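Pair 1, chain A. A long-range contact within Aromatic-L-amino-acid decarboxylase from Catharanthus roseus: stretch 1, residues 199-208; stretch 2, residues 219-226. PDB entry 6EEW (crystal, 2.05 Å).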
# COMPACT_ATOMS: atom_id res chain seq x y z
N SER A 199 -1.94 24.18 -5.59
CA SER A 199 -2.19 25.24 -4.62
C SER A 199 -1.09 25.29 -3.56
O SER A 199 -0.56 24.26 -3.14
CB SER A 199 -3.54 25.03 -3.93
OG SER A 199 -3.60 25.82 -2.75
N ASP A 200 -0.79 26.51 -3.09
CA ASP A 200 0.10 26.66 -1.95
C ASP A 200 -0.50 26.11 -0.66
O ASP A 200 0.20 26.06 0.36
CB ASP A 200 0.51 28.13 -1.77
CG ASP A 200 -0.67 29.03 -1.41
OD1 ASP A 200 -1.78 28.50 -1.17
OD2 ASP A 200 -0.50 30.26 -1.38
N GLN A 201 -1.75 25.68 -0.70
CA GLN A 201 -2.41 25.00 0.41
C GLN A 201 -2.20 23.50 0.36
O GLN A 201 -2.72 22.78 1.22
CB GLN A 201 -3.91 25.31 0.42
CG GLN A 201 -4.21 26.79 0.55
CD GLN A 201 -3.60 27.35 1.80
OE1 GLN A 201 -3.85 26.85 2.90
NE2 GLN A 201 -2.80 28.39 1.66
N THR A 202 -1.51 23.00 -0.66
CA THR A 202 -1.11 21.60 -0.73
C THR A 202 0.38 21.56 -1.07
O THR A 202 0.76 21.16 -2.17
CB THR A 202 -1.92 20.86 -1.77
OG1 THR A 202 -1.71 21.47 -3.04
CG2 THR A 202 -3.40 20.91 -1.40
N HIS A 203 1.22 22.02 -0.14
CA HIS A 203 2.65 22.11 -0.40
C HIS A 203 3.46 21.07 0.38
O HIS A 203 4.69 21.11 0.33
CB HIS A 203 3.18 23.51 -0.08
CG HIS A 203 3.28 23.80 1.39
ND1 HIS A 203 2.18 24.11 2.16
CD2 HIS A 203 4.34 23.80 2.22
CE1 HIS A 203 2.57 24.31 3.41
NE2 HIS A 203 3.88 24.13 3.48
N THR A 204 2.81 20.16 1.11
CA THR A 204 3.54 19.13 1.82
C THR A 204 3.60 17.81 1.07
O THR A 204 4.63 17.13 1.11
CB THR A 204 2.90 18.87 3.19
OG1 THR A 204 2.48 20.11 3.77
CG2 THR A 204 3.90 18.20 4.11
N MET A 205 2.54 17.44 0.36
CA MET A 205 2.43 16.16 -0.33
C MET A 205 2.63 16.27 -1.83
O MET A 205 3.32 15.44 -2.43
CB MET A 205 1.05 15.55 -0.02
CG MET A 205 0.65 14.31 -0.84
SD MET A 205 -0.15 14.65 -2.42
CE MET A 205 -1.65 15.48 -1.89
N PHE A 206 2.06 17.32 -2.43
CA PHE A 206 2.05 17.46 -3.89
C PHE A 206 3.44 17.69 -4.47
O PHE A 206 3.80 17.01 -5.45
CB PHE A 206 1.07 18.58 -4.25
CG PHE A 206 1.24 19.12 -5.63
CD1 PHE A 206 0.81 18.40 -6.74
CD2 PHE A 206 1.87 20.33 -5.81
CE1 PHE A 206 0.98 18.92 -8.02
CE2 PHE A 206 2.05 20.86 -7.09
CZ PHE A 206 1.60 20.15 -8.19
N PRO A 207 4.25 18.61 -3.95
CA PRO A 207 5.62 18.76 -4.48
C PRO A 207 6.46 17.51 -4.34
O PRO A 207 7.25 17.17 -5.24
CB PRO A 207 6.19 19.92 -3.66
CG PRO A 207 4.95 20.67 -3.13
CD PRO A 207 3.93 19.61 -2.91
N LYS A 208 6.36 16.83 -3.20
CA LYS A 208 7.08 15.58 -3.02
C LYS A 208 6.74 14.61 -4.14
O LYS A 208 7.62 14.00 -4.75
CB LYS A 208 6.75 14.97 -1.66
CG LYS A 208 7.23 13.54 -1.46
CD LYS A 208 6.92 13.05 -0.08
CE LYS A 208 7.34 11.61 0.12
NZ LYS A 208 7.14 11.22 1.54
N ASN A 219 10.36 23.29 -11.84
CA ASN A 219 9.14 23.17 -12.62
C ASN A 219 7.95 22.72 -11.78
O ASN A 219 6.92 22.33 -12.33
CB ASN A 219 9.35 22.22 -13.79
CG ASN A 219 10.34 22.76 -14.81
OD1 ASN A 219 10.78 23.90 -14.71
ND2 ASN A 219 10.64 21.96 -15.82
N ILE A 220 8.08 22.78 -10.45
CA ILE A 220 7.00 22.51 -9.51
C ILE A 220 6.55 23.86 -8.97
O ILE A 220 7.31 24.52 -8.26
CB ILE A 220 7.46 21.59 -8.38
CG1 ILE A 220 7.99 20.26 -8.92
CG2 ILE A 220 6.34 21.34 -7.39
CD1 ILE A 220 8.55 19.32 -7.85
N ARG A 221 5.34 24.30 -9.34
CA ARG A 221 4.87 25.65 -9.07
C ARG A 221 3.66 25.64 -8.14
O ARG A 221 2.63 25.02 -8.44
CB ARG A 221 4.56 26.37 -10.38
CG ARG A 221 5.76 26.35 -11.35
CD ARG A 221 5.63 27.39 -12.44
NE ARG A 221 5.60 28.74 -11.88
CZ ARG A 221 5.14 29.80 -12.52
NH1 ARG A 221 4.66 29.67 -13.75
NH2 ARG A 221 5.15 31.00 -11.94
N LEU A 222 3.78 26.34 -7.00
CA LEU A 222 2.68 26.53 -6.06
C LEU A 222 1.96 27.85 -6.35
O LEU A 222 2.56 28.93 -6.28
CB LEU A 222 3.21 26.52 -4.62
CG LEU A 222 3.90 25.30 -4.01
CD1 LEU A 222 4.20 25.64 -2.55
CD2 LEU A 222 3.06 24.04 -4.12
N ILE A 223 0.66 27.76 -6.62
CA ILE A 223 -0.17 28.91 -6.93
C ILE A 223 -0.50 29.66 -5.64
O ILE A 223 -1.15 29.11 -4.74
CB ILE A 223 -1.45 28.48 -7.66
CG1 ILE A 223 -1.09 27.60 -8.85
CG2 ILE A 223 -2.18 29.70 -8.16
CD1 ILE A 223 -2.24 26.76 -9.33
N PRO A 224 -0.06 30.90 -5.50
CA PRO A 224 -0.37 31.67 -4.29
C PRO A 224 -1.87 31.89 -4.12
O PRO A 224 -2.60 32.15 -5.09
CB PRO A 224 0.37 32.99 -4.51
CG PRO A 224 0.63 33.05 -6.00
CD PRO A 224 0.83 31.63 -6.41
N THR A 225 -2.33 31.79 -2.88
CA THR A 225 -3.73 31.98 -2.54
C THR A 225 -3.82 32.98 -1.41
O THR A 225 -2.88 33.16 -0.63
CB THR A 225 -4.40 30.68 -2.12
OG1 THR A 225 -3.84 30.23 -0.88
CG2 THR A 225 -4.25 29.62 -3.18
N THR A 226 -4.97 33.65 -1.33
CA THR A 226 -5.19 34.71 -0.35
C THR A 226 -6.53 34.52 0.34
O THR A 226 -7.43 33.81 -0.14
CB THR A 226 -5.11 36.09 -1.01
OG1 THR A 226 -6.29 36.30 -1.79
CG2 THR A 226 -3.89 36.19 -1.91

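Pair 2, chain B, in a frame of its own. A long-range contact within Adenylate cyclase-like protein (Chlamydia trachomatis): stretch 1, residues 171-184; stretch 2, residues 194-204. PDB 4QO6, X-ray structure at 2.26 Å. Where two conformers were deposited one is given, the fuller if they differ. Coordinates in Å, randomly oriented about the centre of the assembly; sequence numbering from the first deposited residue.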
# COMPACT_ATOMS: atom_id res chain seq x y z
N ILE B 171 32.65 -8.61 -6.89
CA ILE B 171 32.48 -9.98 -7.39
C ILE B 171 33.64 -10.44 -8.30
O ILE B 171 34.33 -9.60 -8.91
CB ILE B 171 31.15 -10.23 -8.14
CG1 ILE B 171 31.02 -9.36 -9.38
CG2 ILE B 171 29.97 -10.08 -7.21
CD1 ILE B 171 29.97 -9.84 -10.36
N ASN B 172 33.80 -11.76 -8.38
CA ASN B 172 34.82 -12.44 -9.18
C ASN B 172 34.41 -12.30 -10.62
O ASN B 172 33.24 -12.45 -10.90
CB ASN B 172 34.83 -13.92 -8.76
CG ASN B 172 35.95 -14.71 -9.37
OD1 ASN B 172 35.95 -14.99 -10.57
ND2 ASN B 172 36.91 -15.11 -8.54
N ASN B 173 35.35 -12.05 -11.53
CA ASN B 173 34.98 -11.73 -12.94
C ASN B 173 34.20 -12.84 -13.62
O ASN B 173 33.25 -12.59 -14.35
CB ASN B 173 36.19 -11.40 -13.81
CG ASN B 173 35.82 -10.48 -14.98
OD1 ASN B 173 35.47 -10.95 -16.06
ND2 ASN B 173 35.91 -9.18 -14.76
N LYS B 174 34.61 -14.08 -13.36
CA LYS B 174 33.85 -15.23 -13.81
C LYS B 174 32.35 -15.08 -13.53
O LYS B 174 31.55 -15.42 -14.39
CB LYS B 174 34.37 -16.51 -13.14
CG LYS B 174 35.75 -16.93 -13.63
CD LYS B 174 36.35 -18.11 -12.86
CE LYS B 174 37.13 -17.70 -11.61
NZ LYS B 174 36.32 -17.78 -10.37
N ASP B 175 31.99 -14.51 -12.37
CA ASP B 175 30.58 -14.49 -11.86
C ASP B 175 29.62 -13.45 -12.45
O ASP B 175 28.51 -13.32 -11.96
CB ASP B 175 30.57 -14.34 -10.32
CG ASP B 175 31.12 -15.58 -9.59
OD1 ASP B 175 31.31 -16.65 -10.20
OD2 ASP B 175 31.35 -15.50 -8.37
N ALA B 176 30.01 -12.73 -13.51
CA ALA B 176 29.19 -11.64 -14.03
C ALA B 176 27.77 -12.04 -14.44
O ALA B 176 26.81 -11.40 -14.04
CB ALA B 176 29.90 -10.94 -15.19
N ASP B 177 27.63 -13.07 -15.27
CA ASP B 177 26.31 -13.53 -15.76
C ASP B 177 25.40 -14.16 -14.69
O ASP B 177 24.18 -13.99 -14.71
CB ASP B 177 26.48 -14.49 -16.94
CG ASP B 177 26.91 -13.77 -18.22
OD1 ASP B 177 26.69 -12.55 -18.33
OD2 ASP B 177 27.48 -14.42 -19.11
N LYS B 178 25.98 -14.89 -13.74
CA LYS B 178 25.23 -15.38 -12.60
C LYS B 178 24.68 -14.22 -11.76
O LYS B 178 23.53 -14.25 -11.32
CB LYS B 178 26.11 -16.29 -11.74
CG LYS B 178 25.45 -16.78 -10.44
CD LYS B 178 25.98 -18.15 -10.02
CE LYS B 178 26.00 -18.36 -8.51
NZ LYS B 178 27.37 -18.11 -7.94
N PHE B 179 25.51 -13.21 -11.54
CA PHE B 179 25.13 -12.03 -10.76
C PHE B 179 24.03 -11.18 -11.40
O PHE B 179 23.10 -10.76 -10.73
CB PHE B 179 26.35 -11.15 -10.46
CG PHE B 179 26.05 -10.04 -9.49
CD1 PHE B 179 25.72 -10.33 -8.17
CD2 PHE B 179 26.07 -8.70 -9.89
CE1 PHE B 179 25.44 -9.31 -7.26
CE2 PHE B 179 25.78 -7.67 -8.99
CZ PHE B 179 25.47 -7.98 -7.68
N ARG B 180 24.15 -10.91 -12.69
CA ARG B 180 23.10 -10.27 -13.49
C ARG B 180 21.74 -10.96 -13.30
O ARG B 180 20.70 -10.32 -13.24
CB ARG B 180 23.51 -10.35 -14.95
CG ARG B 180 22.57 -9.69 -15.95
CD ARG B 180 23.31 -9.27 -17.22
NE ARG B 180 24.58 -8.56 -16.92
CZ ARG B 180 25.81 -8.96 -17.25
NH1 ARG B 180 26.01 -10.09 -17.93
NH2 ARG B 180 26.87 -8.23 -16.90
N THR B 181 21.78 -12.28 -13.24
CA THR B 181 20.59 -13.10 -13.00
C THR B 181 20.08 -12.88 -11.57
O THR B 181 18.90 -12.62 -11.37
CB THR B 181 20.93 -14.59 -13.29
OG1 THR B 181 21.13 -14.73 -14.70
CG2 THR B 181 19.85 -15.56 -12.82
N VAL B 182 20.97 -12.97 -10.59
CA VAL B 182 20.60 -12.71 -9.22
C VAL B 182 19.99 -11.30 -9.05
O VAL B 182 19.04 -11.13 -8.27
CB VAL B 182 21.79 -12.87 -8.28
CG1 VAL B 182 21.51 -12.30 -6.90
CG2 VAL B 182 22.16 -14.34 -8.19
N VAL B 183 20.52 -10.32 -9.76
CA VAL B 183 19.96 -8.97 -9.67
C VAL B 183 18.55 -8.89 -10.28
O VAL B 183 17.69 -8.27 -9.70
CB VAL B 183 20.91 -7.91 -10.24
CG1 VAL B 183 20.23 -6.56 -10.41
CG2 VAL B 183 22.11 -7.76 -9.29
N GLN B 184 18.31 -9.52 -11.42
CA GLN B 184 16.95 -9.57 -11.99
C GLN B 184 15.93 -10.04 -10.96
O GLN B 184 14.88 -9.44 -10.78
CB GLN B 184 16.89 -10.50 -13.21
CG GLN B 184 17.41 -9.86 -14.48
CD GLN B 184 16.72 -8.54 -14.75
OE1 GLN B 184 15.49 -8.43 -14.66
NE2 GLN B 184 17.51 -7.51 -15.07
N ALA B 194 13.33 -0.07 -7.34
CA ALA B 194 14.60 0.07 -8.07
C ALA B 194 15.76 -0.60 -7.36
O ALA B 194 15.86 -0.54 -6.09
CB ALA B 194 14.93 1.55 -8.24
N VAL B 195 16.65 -1.20 -8.17
CA VAL B 195 17.97 -1.66 -7.65
C VAL B 195 19.09 -0.81 -8.21
O VAL B 195 19.22 -0.70 -9.41
CB VAL B 195 18.25 -3.12 -8.01
CG1 VAL B 195 19.62 -3.56 -7.45
CG2 VAL B 195 17.13 -4.02 -7.47
N LYS B 196 19.87 -0.16 -7.36
CA LYS B 196 21.05 0.58 -7.79
C LYS B 196 22.28 -0.30 -7.55
O LYS B 196 22.65 -0.53 -6.40
CB LYS B 196 21.24 1.87 -6.98
CG LYS B 196 20.16 2.95 -7.10
CD LYS B 196 20.33 3.83 -8.33
CE LYS B 196 19.23 4.90 -8.42
NZ LYS B 196 18.60 4.97 -9.77
N ASN B 197 22.90 -0.75 -8.64
CA ASN B 197 24.07 -1.62 -8.60
C ASN B 197 25.45 -0.91 -8.69
O ASN B 197 25.81 -0.45 -9.75
CB ASN B 197 23.92 -2.61 -9.75
CG ASN B 197 24.96 -3.69 -9.73
OD1 ASN B 197 25.75 -3.80 -8.83
ND2 ASN B 197 24.95 -4.48 -10.75
N PHE B 198 26.21 -0.84 -7.59
CA PHE B 198 27.57 -0.26 -7.59
C PHE B 198 28.71 -1.31 -7.40
O PHE B 198 29.89 -0.97 -7.19
CB PHE B 198 27.69 0.82 -6.53
CG PHE B 198 26.76 2.00 -6.75
CD1 PHE B 198 27.02 2.92 -7.74
CD2 PHE B 198 25.62 2.17 -5.97
CE1 PHE B 198 26.16 4.00 -7.95
CE2 PHE B 198 24.77 3.26 -6.17
CZ PHE B 198 25.04 4.17 -7.17
N VAL B 199 28.36 -2.59 -7.56
CA VAL B 199 29.28 -3.68 -7.34
C VAL B 199 30.42 -3.70 -8.36
O VAL B 199 30.20 -3.64 -9.57
CB VAL B 199 28.53 -5.01 -7.41
CG1 VAL B 199 29.49 -6.22 -7.56
CG2 VAL B 199 27.65 -5.10 -6.18
N VAL B 200 31.64 -3.76 -7.84
CA VAL B 200 32.82 -3.84 -8.71
C VAL B 200 33.02 -5.28 -9.27
O VAL B 200 32.89 -6.29 -8.57
CB VAL B 200 34.06 -3.34 -7.95
CG1 VAL B 200 35.33 -3.44 -8.82
CG2 VAL B 200 33.85 -1.90 -7.49
N LEU B 201 33.33 -5.35 -10.54
CA LEU B 201 33.66 -6.59 -11.19
C LEU B 201 35.21 -6.80 -11.20
O LEU B 201 35.94 -6.13 -11.94
CB LEU B 201 33.08 -6.53 -12.61
CG LEU B 201 33.19 -7.79 -13.46
CD1 LEU B 201 32.56 -8.96 -12.71
CD2 LEU B 201 32.50 -7.58 -14.80
N LEU B 202 35.72 -7.71 -10.37
CA LEU B 202 37.17 -7.91 -10.30
C LEU B 202 37.66 -8.72 -11.46
O LEU B 202 37.12 -9.77 -11.74
CB LEU B 202 37.57 -8.63 -9.03
CG LEU B 202 37.30 -7.80 -7.80
CD1 LEU B 202 37.58 -8.64 -6.57
CD2 LEU B 202 38.13 -6.53 -7.80
N PRO B 203 38.71 -8.26 -12.14
CA PRO B 203 39.38 -9.19 -13.06
C PRO B 203 40.35 -10.06 -12.26
O PRO B 203 40.77 -9.71 -11.15
CB PRO B 203 40.14 -8.25 -13.98
CG PRO B 203 40.58 -7.16 -13.02
CD PRO B 203 39.54 -7.06 -11.92
N ALA B 204 40.69 -11.20 -12.85
CA ALA B 204 41.74 -12.07 -12.37
C ALA B 204 43.03 -11.28 -12.12
O ALA B 204 43.46 -10.51 -12.97
CB ALA B 204 41.97 -13.18 -13.39

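What backbone arrangement do the two contacts share? In each, a strand end lies parallel to a second strand and then turns off into a helix that packs beside it. N, CA and C atoms of 14 central residues superpose with an RMSD of 0.9 Å. Ser A199 bridges Ile A223 in pair 1, and the matched Asn B172 bridges Leu B202 in pair 2, with CA atoms 4.8 Å and 5.2 Å apart. Within pair 2, Ile B171 with Leu B201 forms the preceding rung, fixed by Ile B171 N to Val B200 O at 2.9 Å and Leu B202 N to Ile B171 O at 2.8 Å.

How is the chain held where it leaves the strand? The matched residues are Asp A200 and Asn B173. In pair 1 the backbone bond from Asp A200 N to Ile A223 O (3.1 Å) extends the strand pairing, and the carboxylate takes two more: Thr A225 OG1 donates to Asp A200 OD1 at 2.7 Å, and Thr A225 N to Asp A200 OD2 at 2.8 Å. One acidic side chain thus grips both the backbone and the hydroxyl of a single residue. In pair 2 Ala B204 takes the place of Thr A225 and has no hydroxyl to offer. The amide of Asn B173 lies against a leucine, with Asn B173 ND2 3.3 Å from Leu B201 CG, and makes a weak hydrogen bond from Asn B173 ND2 to Leu B202 O at 3.3 Å, where the oxygen's place is less certain.

What fills the space under the turn? A leucine does so in both, Leu A222 matching Leu B201, with side-chain centres 1.1 Å apart. Leu A222 CD1 approaches His A203 CB at 3.4 Å, while Leu A222 CD2 lies 4.0 Å from Pro A207 CG. At the position of His A203, pair 2 has the small Ala B176, whose CB is 4.1 Å from Leu B201 CD1. That same methyl, Leu B201 CD1, also meets Ile B171 CD1 at 3.6 Å.

How does the helix close over the second strand? Phe A206 and Phe B179 match. Phe B179 points toward the other stretch from its CA, whereas Phe A206 sets out sideways and its ring end comes nearer. Both rings meet the matched Ile A220 or Val B199, but the neighbour at the ring edge differs. Phe A206 CD2 has Leu A222 CD2 at its edge, 4.2 Å away, and Phe A206 CE2 comes within 4.3 Å of Ile A220 CG2. At the edge of the other ring, Phe B179 CE2 lies 3.7 Å from Asn B197 ND2. Val B199 replaces Ile A220: its CG2 lies 3.9 Å from Phe B179 CZ, and its CG1 lies 3.9 Å from Ile B171 CG2. Ile A220 also packs on Pro A207, with Ile A220 CG2 4.0 Å from Pro A207 CB, and its extra carbon, Ile A220 CD1, lies 3.6 Å from Pro A207 O.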